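Local coordinates for alcohol dehydrogenase (Escherichia coli, PDB 5VM2), which is an oxidoreductase of unknown specificity, thought to act in membrane biogenesis, that probably oxidises a CH-OH group with NAD or NADP, like its zinc-containing alcohol dehydrogenase relatives, at residues Ala164-Gly169 with Leu191-Ile196; Pro168-Ile173 with Gly237-Phe242. One frame throughout, in Å; residues are numbered along the deposited sequence. Where two conformers were deposited one is given.

Contact 1. Residues Ala164-Gly169 with Leu191-Ile196; sequences ADVKPG and LGATEI
P168 and A193 bring the two backbones closest, their CA atoms 4.4 Å apart, where the loop leaving helix 145-163 passes the turn that leads from helix 179-190 into strand 195-200. Both segments come off helices that end in Schellman motifs. At D165 the backbone takes positive phi; at G192 it does so again (phi 96°), with A193 N bonded to C188 O and G192 N to K189 O. The pyrrolidine ring of P168 lies against this second turn: its CA makes a bent CH...O contact (124° at H) with G192 O at 3.5 Å, and CD lies 3.7 Å from L191 O.

V166 carries the apolar part. Its CG1, anti to the backbone N (chi1 171°), touches A193 CB at 3.6 Å and L191 CB at 3.7 Å, so one methyl group meets both residues. L191 crosses the valine side chain at about a right angle and sets CD2 3.5 Å from V166 O. Beyond them V166 packs on C188 of the helix and on I172, I240 and F242 of the sheet.

One water bridges G169 and T194: it accepts from G169 N at 2.6 Å and is 2.8 Å from T194 OG1. The two helix ends thus meet through shape: L191 O and G192 O face carbon atoms of K167 and P168 rather than N-H groups, and water supplies the polar bridge.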
ATOM      1  N   ALA A 164       8.910   3.888 -12.577  1.00 27.02           N
ATOM      2  CA  ALA A 164       9.334   3.041 -13.682  1.00 29.95           C
ATOM      3  C   ALA A 164       9.179   3.712 -15.040  1.00 30.15           C
ATOM      4  O   ALA A 164       9.648   3.153 -16.036  1.00 31.85           O
ATOM      5  CB  ALA A 164       8.549   1.727 -13.668  1.00 27.03           C
ATOM      6  N   ASP A 165       8.552   4.889 -15.097  1.00 31.07           N
ATOM      7  CA  ASP A 165       8.280   5.587 -16.356  1.00 32.97           C
ATOM      8  C   ASP A 165       7.452   4.713 -17.301  1.00 32.16           C
ATOM      9  O   ASP A 165       7.766   4.560 -18.483  1.00 32.50           O
ATOM     10  CB  ASP A 165       9.583   6.044 -17.022  1.00 36.54           C
ATOM     11  CG  ASP A 165       9.354   7.076 -18.106  1.00 39.57           C
ATOM     12  OD1 ASP A 165       8.334   7.791 -18.040  1.00 40.64           O
ATOM     13  OD2 ASP A 165      10.200   7.174 -19.022  1.00 40.95           O
ATOM     14  N   VAL A 166       6.383   4.122 -16.759  1.00 30.98           N
ATOM     15  CA  VAL A 166       5.457   3.361 -17.586  1.00 28.36           C
ATOM     16  C   VAL A 166       4.869   4.272 -18.654  1.00 30.51           C
ATOM     17  O   VAL A 166       4.492   5.422 -18.385  1.00 31.64           O
ATOM     18  CB  VAL A 166       4.358   2.726 -16.717  1.00 26.19           C
ATOM     19  CG1 VAL A 166       3.259   2.120 -17.597  1.00 26.96           C
ATOM     20  CG2 VAL A 166       4.956   1.671 -15.802  1.00 24.72           C
ATOM     21  N   LYS A 167       4.792   3.757 -19.875  1.00 28.80           N
ATOM     22  CA  LYS A 167       4.334   4.526 -21.022  0.56 31.30           C
ATOM     23  C   LYS A 167       3.733   3.558 -22.028  1.00 31.48           C
ATOM     24  O   LYS A 167       4.014   2.356 -21.980  1.00 30.74           O
ATOM     25  CB  LYS A 167       5.488   5.313 -21.665  0.56 33.42           C
ATOM     26  CG  LYS A 167       5.898   6.577 -20.920  0.56 34.57           C
ATOM     27  CD  LYS A 167       5.081   7.779 -21.361  0.56 36.41           C
ATOM     28  CE  LYS A 167       5.336   8.986 -20.469  0.56 38.34           C
ATOM     29  NZ  LYS A 167       4.645   8.867 -19.159  0.56 38.43           N
ATOM     30  N   PRO A 168       2.895   4.050 -22.944  1.00 29.72           N
ATOM     31  CA  PRO A 168       2.480   3.198 -24.066  1.00 31.37           C
ATOM     32  C   PRO A 168       3.715   2.689 -24.793  1.00 32.38           C
ATOM     33  O   PRO A 168       4.734   3.378 -24.874  1.00 29.33           O
ATOM     34  CB  PRO A 168       1.652   4.139 -24.950  1.00 33.11           C
ATOM     35  CG  PRO A 168       1.239   5.258 -24.062  1.00 33.76           C
ATOM     36  CD  PRO A 168       2.290   5.394 -23.007  1.00 31.46           C
ATOM     37  N   GLY A 169       3.636   1.456 -25.289  1.00 30.79           N
ATOM     38  CA  GLY A 169       4.743   0.841 -25.985  1.00 32.60           C
ATOM     39  C   GLY A 169       5.722   0.098 -25.101  1.00 35.54           C
ATOM     40  O   GLY A 169       6.684  -0.486 -25.624  1.00 38.85           O
ATOM     41  N   LEU A 191      -1.152   4.888 -16.718  1.00 28.36           N
ATOM     42  CA  LEU A 191      -0.022   5.489 -17.415  1.00 28.95           C
ATOM     43  C   LEU A 191       0.061   5.062 -18.877  1.00 26.07           C
ATOM     44  O   LEU A 191       1.038   5.398 -19.555  1.00 29.07           O
ATOM     45  CB  LEU A 191       1.285   5.155 -16.687  1.00 30.16           C
ATOM     46  CG  LEU A 191       1.692   6.157 -15.603  1.00 31.52           C
ATOM     47  CD1 LEU A 191       0.804   6.022 -14.371  1.00 30.74           C
ATOM     48  CD2 LEU A 191       3.150   5.972 -15.230  1.00 35.33           C
ATOM     49  N   GLY A 192      -0.936   4.340 -19.378  1.00 26.06           N
ATOM     50  CA  GLY A 192      -1.068   4.101 -20.803  1.00 27.86           C
ATOM     51  C   GLY A 192      -0.488   2.804 -21.323  1.00 29.35           C
ATOM     52  O   GLY A 192      -0.561   2.562 -22.533  1.00 32.85           O
ATOM     53  N   ALA A 193       0.089   1.967 -20.464  1.00 27.11           N
ATOM     54  CA  ALA A 193       0.594   0.683 -20.932  1.00 29.24           C
ATOM     55  C   ALA A 193      -0.563  -0.174 -21.428  1.00 29.59           C
ATOM     56  O   ALA A 193      -1.640  -0.192 -20.829  1.00 28.49           O
ATOM     57  CB  ALA A 193       1.346  -0.037 -19.811  1.00 27.70           C
ATOM     58  N   THR A 194      -0.339  -0.880 -22.541  1.00 32.23           N
ATOM     59  CA  THR A 194      -1.374  -1.679 -23.181  1.00 35.30           C
ATOM     60  C   THR A 194      -1.104  -3.179 -23.149  1.00 35.04           C
ATOM     61  O   THR A 194      -2.019  -3.958 -23.443  1.00 35.41           O
ATOM     62  CB  THR A 194      -1.551  -1.250 -24.646  1.00 39.48           C
ATOM     63  OG1 THR A 194      -0.332  -1.485 -25.361  1.00 40.91           O
ATOM     64  CG2 THR A 194      -1.917   0.230 -24.737  1.00 41.34           C
ATOM     65  N   GLU A 195       0.116  -3.602 -22.820  1.00 31.49           N
ATOM     66  CA  GLU A 195       0.480  -5.019 -22.780  1.00 34.31           C
ATOM     67  C   GLU A 195       1.028  -5.298 -21.388  1.00 30.81           C
ATOM     68  O   GLU A 195       2.169  -4.939 -21.078  1.00 29.31           O
ATOM     69  CB  GLU A 195       1.493  -5.372 -23.870  1.00 40.33           C
ATOM     70  CG  GLU A 195       1.052  -5.020 -25.281  1.00 48.25           C
ATOM     71  CD  GLU A 195       0.051  -6.008 -25.843  1.00 54.99           C
ATOM     72  OE1 GLU A 195       0.154  -7.212 -25.520  1.00 56.14           O
ATOM     73  OE2 GLU A 195      -0.843  -5.579 -26.602  1.00 58.81           O
ATOM     74  N   ILE A 196       0.206  -5.916 -20.543  1.00 28.64           N
ATOM     75  CA  ILE A 196       0.540  -6.173 -19.149  1.00 28.79           C
ATOM     76  C   ILE A 196       0.246  -7.634 -18.853  1.00 30.14           C
ATOM     77  O   ILE A 196      -0.915  -8.051 -18.897  1.00 30.41           O
ATOM     78  CB  ILE A 196      -0.257  -5.279 -18.183  1.00 28.38           C
ATOM     79  CG1 ILE A 196      -0.239  -3.817 -18.636  1.00 32.33           C
ATOM     80  CG2 ILE A 196       0.289  -5.409 -16.777  1.00 26.76           C
ATOM     81  CD1 ILE A 196      -1.083  -2.909 -17.753  1.00 33.23           C
TER
HETATM   82  O   HOH W   1       1.352   0.590 -26.309  1.00 37.93           O

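Contact 2. Residues Pro168-Ile173 with Gly237-Phe242; sequences PGKKII and GADIVF
I172 pairs with I240 and I173 with V241 as neighbouring parallel strands at the centre of the six-stranded Rossmann-type sheet, with strand order 3-2-1-4-5-6. The axes of strands 171-173 and 240-242 come within 4.9 Å, their N-to-C directions differing by 21°.

The backbone ladder begins loosely and then tightens. K171 O receives D239 N and I240 N, both weakly, at the corner the chain turns at D239. Further along, I173 N gives a nearly straight bond to I240 O at 3.1 Å, and F242 N another to I173 O at 2.8 Å. The same two carbonyls take CH...O contacts from I172 CA and V241 CA.

Ahead of the ladder a side chain supplies the bond: K171 N donates to D239 OD1 at 2.8 Å, coming from above the carboxylate plane, 45° out of it. A chi1 of -66° sets D239 CG on the side of its own backbone N, close to K170 CA and K171 N. D239 CB rests 3.8 Å from K170 CB. The ammonium of K170 turns elsewhere, bonding D165 O, while K171 makes a cation-pi contact with F232 and a long, weak ion pair with E195.

The apolar contacts divide between the faces of the sheet. On the face of I173, its CD1 meets A238 CB at 3.6 Å. On the other, the extended chain of K170 brings CD against I240 CD1, and I172 joins F242, whose ring also packs on C188 and T184 of helix 179-190. There I172 CG2 lies in the plane of the F242 ring at its edge, 3.7 Å from CE1.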
ATOM      1  N   PRO A 168       2.895   4.050 -22.944  1.00 29.72           N
ATOM      2  CA  PRO A 168       2.480   3.198 -24.066  1.00 31.37           C
ATOM      3  C   PRO A 168       3.715   2.689 -24.793  1.00 32.38           C
ATOM      4  O   PRO A 168       4.734   3.378 -24.874  1.00 29.33           O
ATOM      5  CB  PRO A 168       1.652   4.139 -24.950  1.00 33.11           C
ATOM      6  CG  PRO A 168       1.239   5.258 -24.062  1.00 33.76           C
ATOM      7  CD  PRO A 168       2.290   5.394 -23.007  1.00 31.46           C
ATOM      8  N   GLY A 169       3.636   1.456 -25.289  1.00 30.79           N
ATOM      9  CA  GLY A 169       4.743   0.841 -25.985  1.00 32.60           C
ATOM     10  C   GLY A 169       5.722   0.098 -25.101  1.00 35.54           C
ATOM     11  O   GLY A 169       6.684  -0.486 -25.624  1.00 38.85           O
ATOM     12  N   LYS A 170       5.522   0.107 -23.788  1.00 32.58           N
ATOM     13  CA  LYS A 170       6.353  -0.651 -22.864  1.00 32.20           C
ATOM     14  C   LYS A 170       5.590  -1.894 -22.427  1.00 32.45           C
ATOM     15  O   LYS A 170       4.490  -1.791 -21.871  1.00 33.37           O
ATOM     16  CB  LYS A 170       6.753   0.201 -21.661  1.00 31.47           C
ATOM     17  CG  LYS A 170       7.635   1.371 -22.065  1.00 35.34           C
ATOM     18  CD  LYS A 170       8.260   2.079 -20.881  1.00 34.81           C
ATOM     19  CE  LYS A 170       9.372   3.013 -21.358  1.00 33.95           C
ATOM     20  NZ  LYS A 170       9.834   3.947 -20.294  1.00 31.80           N
ATOM     21  N   LYS A 171       6.158  -3.064 -22.707  1.00 31.46           N
ATOM     22  CA  LYS A 171       5.542  -4.316 -22.295  1.00 32.46           C
ATOM     23  C   LYS A 171       5.892  -4.573 -20.840  1.00 28.89           C
ATOM     24  O   LYS A 171       7.056  -4.460 -20.450  1.00 26.81           O
ATOM     25  CB  LYS A 171       6.019  -5.475 -23.167  1.00 35.88           C
ATOM     26  CG  LYS A 171       5.629  -5.349 -24.621  1.00 40.93           C
ATOM     27  CD  LYS A 171       5.902  -6.641 -25.371  1.00 46.03           C
ATOM     28  CE  LYS A 171       5.006  -7.760 -24.878  1.00 48.80           C
ATOM     29  NZ  LYS A 171       3.593  -7.595 -25.326  1.00 50.48           N
ATOM     30  N   ILE A 172       4.889  -4.933 -20.042  1.00 28.04           N
ATOM     31  CA  ILE A 172       5.027  -4.977 -18.592  1.00 28.04           C
ATOM     32  C   ILE A 172       4.660  -6.366 -18.084  1.00 28.77           C
ATOM     33  O   ILE A 172       3.686  -6.976 -18.542  1.00 24.52           O
ATOM     34  CB  ILE A 172       4.161  -3.885 -17.933  1.00 30.43           C
ATOM     35  CG1 ILE A 172       4.689  -2.506 -18.346  1.00 33.33           C
ATOM     36  CG2 ILE A 172       4.151  -4.021 -16.413  1.00 28.72           C
ATOM     37  CD1 ILE A 172       4.077  -1.369 -17.599  1.00 37.68           C
ATOM     38  N   ILE A 173       5.467  -6.870 -17.150  1.00 29.38           N
ATOM     39  CA  ILE A 173       5.182  -8.094 -16.414  1.00 27.39           C
ATOM     40  C   ILE A 173       5.099  -7.729 -14.942  1.00 26.08           C
ATOM     41  O   ILE A 173       6.025  -7.118 -14.398  1.00 27.68           O
ATOM     42  CB  ILE A 173       6.254  -9.170 -16.636  1.00 26.76           C
ATOM     43  CG1 ILE A 173       6.300  -9.596 -18.104  1.00 28.15           C
ATOM     44  CG2 ILE A 173       5.975 -10.368 -15.741  1.00 27.99           C
ATOM     45  CD1 ILE A 173       7.440 -10.540 -18.424  1.00 29.82           C
ATOM     46  N   GLY A 237      11.921 -10.296 -23.771  1.00 38.14           N
ATOM     47  CA  GLY A 237      11.830  -9.804 -22.414  1.00 36.36           C
ATOM     48  C   GLY A 237      10.950  -8.569 -22.322  1.00 34.44           C
ATOM     49  O   GLY A 237      10.670  -7.888 -23.306  1.00 34.96           O
ATOM     50  N   ALA A 238      10.502  -8.279 -21.106  1.00 31.56           N
ATOM     51  CA  ALA A 238       9.631  -7.137 -20.877  1.00 29.22           C
ATOM     52  C   ALA A 238      10.438  -5.863 -20.641  1.00 27.54           C
ATOM     53  O   ALA A 238      11.549  -5.898 -20.107  1.00 32.18           O
ATOM     54  CB  ALA A 238       8.710  -7.398 -19.682  1.00 27.81           C
ATOM     55  N   ASP A 239       9.860  -4.727 -21.050  1.00 25.44           N
ATOM     56  CA  ASP A 239      10.471  -3.431 -20.754  1.00 26.64           C
ATOM     57  C   ASP A 239      10.607  -3.213 -19.250  1.00 25.97           C
ATOM     58  O   ASP A 239      11.626  -2.692 -18.776  1.00 25.84           O
ATOM     59  CB  ASP A 239       9.638  -2.303 -21.362  1.00 28.32           C
ATOM     60  CG  ASP A 239       9.639  -2.327 -22.873  1.00 31.71           C
ATOM     61  OD1 ASP A 239       8.877  -3.125 -23.455  1.00 30.80           O
ATOM     62  OD2 ASP A 239      10.406  -1.544 -23.468  1.00 32.68           O
ATOM     63  N   ILE A 240       9.582  -3.578 -18.488  1.00 26.33           N
ATOM     64  CA  ILE A 240       9.558  -3.364 -17.046  1.00 28.16           C
ATOM     65  C   ILE A 240       9.005  -4.621 -16.400  1.00 27.07           C
ATOM     66  O   ILE A 240       7.974  -5.137 -16.839  1.00 30.53           O
ATOM     67  CB  ILE A 240       8.694  -2.148 -16.653  1.00 28.91           C
ATOM     68  CG1 ILE A 240       9.155  -0.873 -17.371  1.00 31.19           C
ATOM     69  CG2 ILE A 240       8.719  -1.958 -15.154  1.00 27.85           C
ATOM     70  CD1 ILE A 240       8.067   0.191 -17.479  1.00 32.75           C
ATOM     71  N   VAL A 241       9.684  -5.117 -15.373  1.00 28.39           N
ATOM     72  CA  VAL A 241       9.169  -6.201 -14.548  1.00 28.35           C
ATOM     73  C   VAL A 241       8.979  -5.649 -13.147  1.00 29.31           C
ATOM     74  O   VAL A 241       9.932  -5.135 -12.542  1.00 28.00           O
ATOM     75  CB  VAL A 241      10.103  -7.419 -14.527  1.00 26.17           C
ATOM     76  CG1 VAL A 241       9.475  -8.538 -13.697  1.00 23.73           C
ATOM     77  CG2 VAL A 241      10.398  -7.900 -15.940  1.00 27.16           C
ATOM     78  N   PHE A 242       7.758  -5.738 -12.642  1.00 28.64           N
ATOM     79  CA  PHE A 242       7.451  -5.370 -11.270  1.00 28.54           C
ATOM     80  C   PHE A 242       7.421  -6.631 -10.420  1.00 30.25           C
ATOM     81  O   PHE A 242       6.731  -7.598 -10.761  1.00 30.43           O
ATOM     82  CB  PHE A 242       6.104  -4.653 -11.174  1.00 25.89           C
ATOM     83  CG  PHE A 242       6.075  -3.317 -11.842  1.00 27.28           C
ATOM     84  CD1 PHE A 242       5.707  -3.205 -13.177  1.00 28.66           C
ATOM     85  CD2 PHE A 242       6.415  -2.174 -11.141  1.00 26.90           C
ATOM     86  CE1 PHE A 242       5.673  -1.963 -13.804  1.00 28.24           C
ATOM     87  CE2 PHE A 242       6.389  -0.932 -11.760  1.00 30.20           C
ATOM     88  CZ  PHE A 242       6.016  -0.829 -13.094  1.00 28.88           C
TER

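In the fold
Contacts 1 and 2 start from the same piece of chain, sharing P168 and G169, and their centres lie about 7 Å apart. Contact 2 is mostly buried and joins two strands of the parallel sheet through a backbone ladder; contact 1 is partly buried, with P168 and K167 exposed, and joins loops and helix ends through side-chain and water contacts instead. Strand 171-175 lies between strands 195-200 and 238-243 in the sheet: I172 N probably bonds E195 O on the side of contact 1, while contact 2 pairs the strand with 238-243. A164 CB on F242 CZ continues the apolar core from one contact to the other.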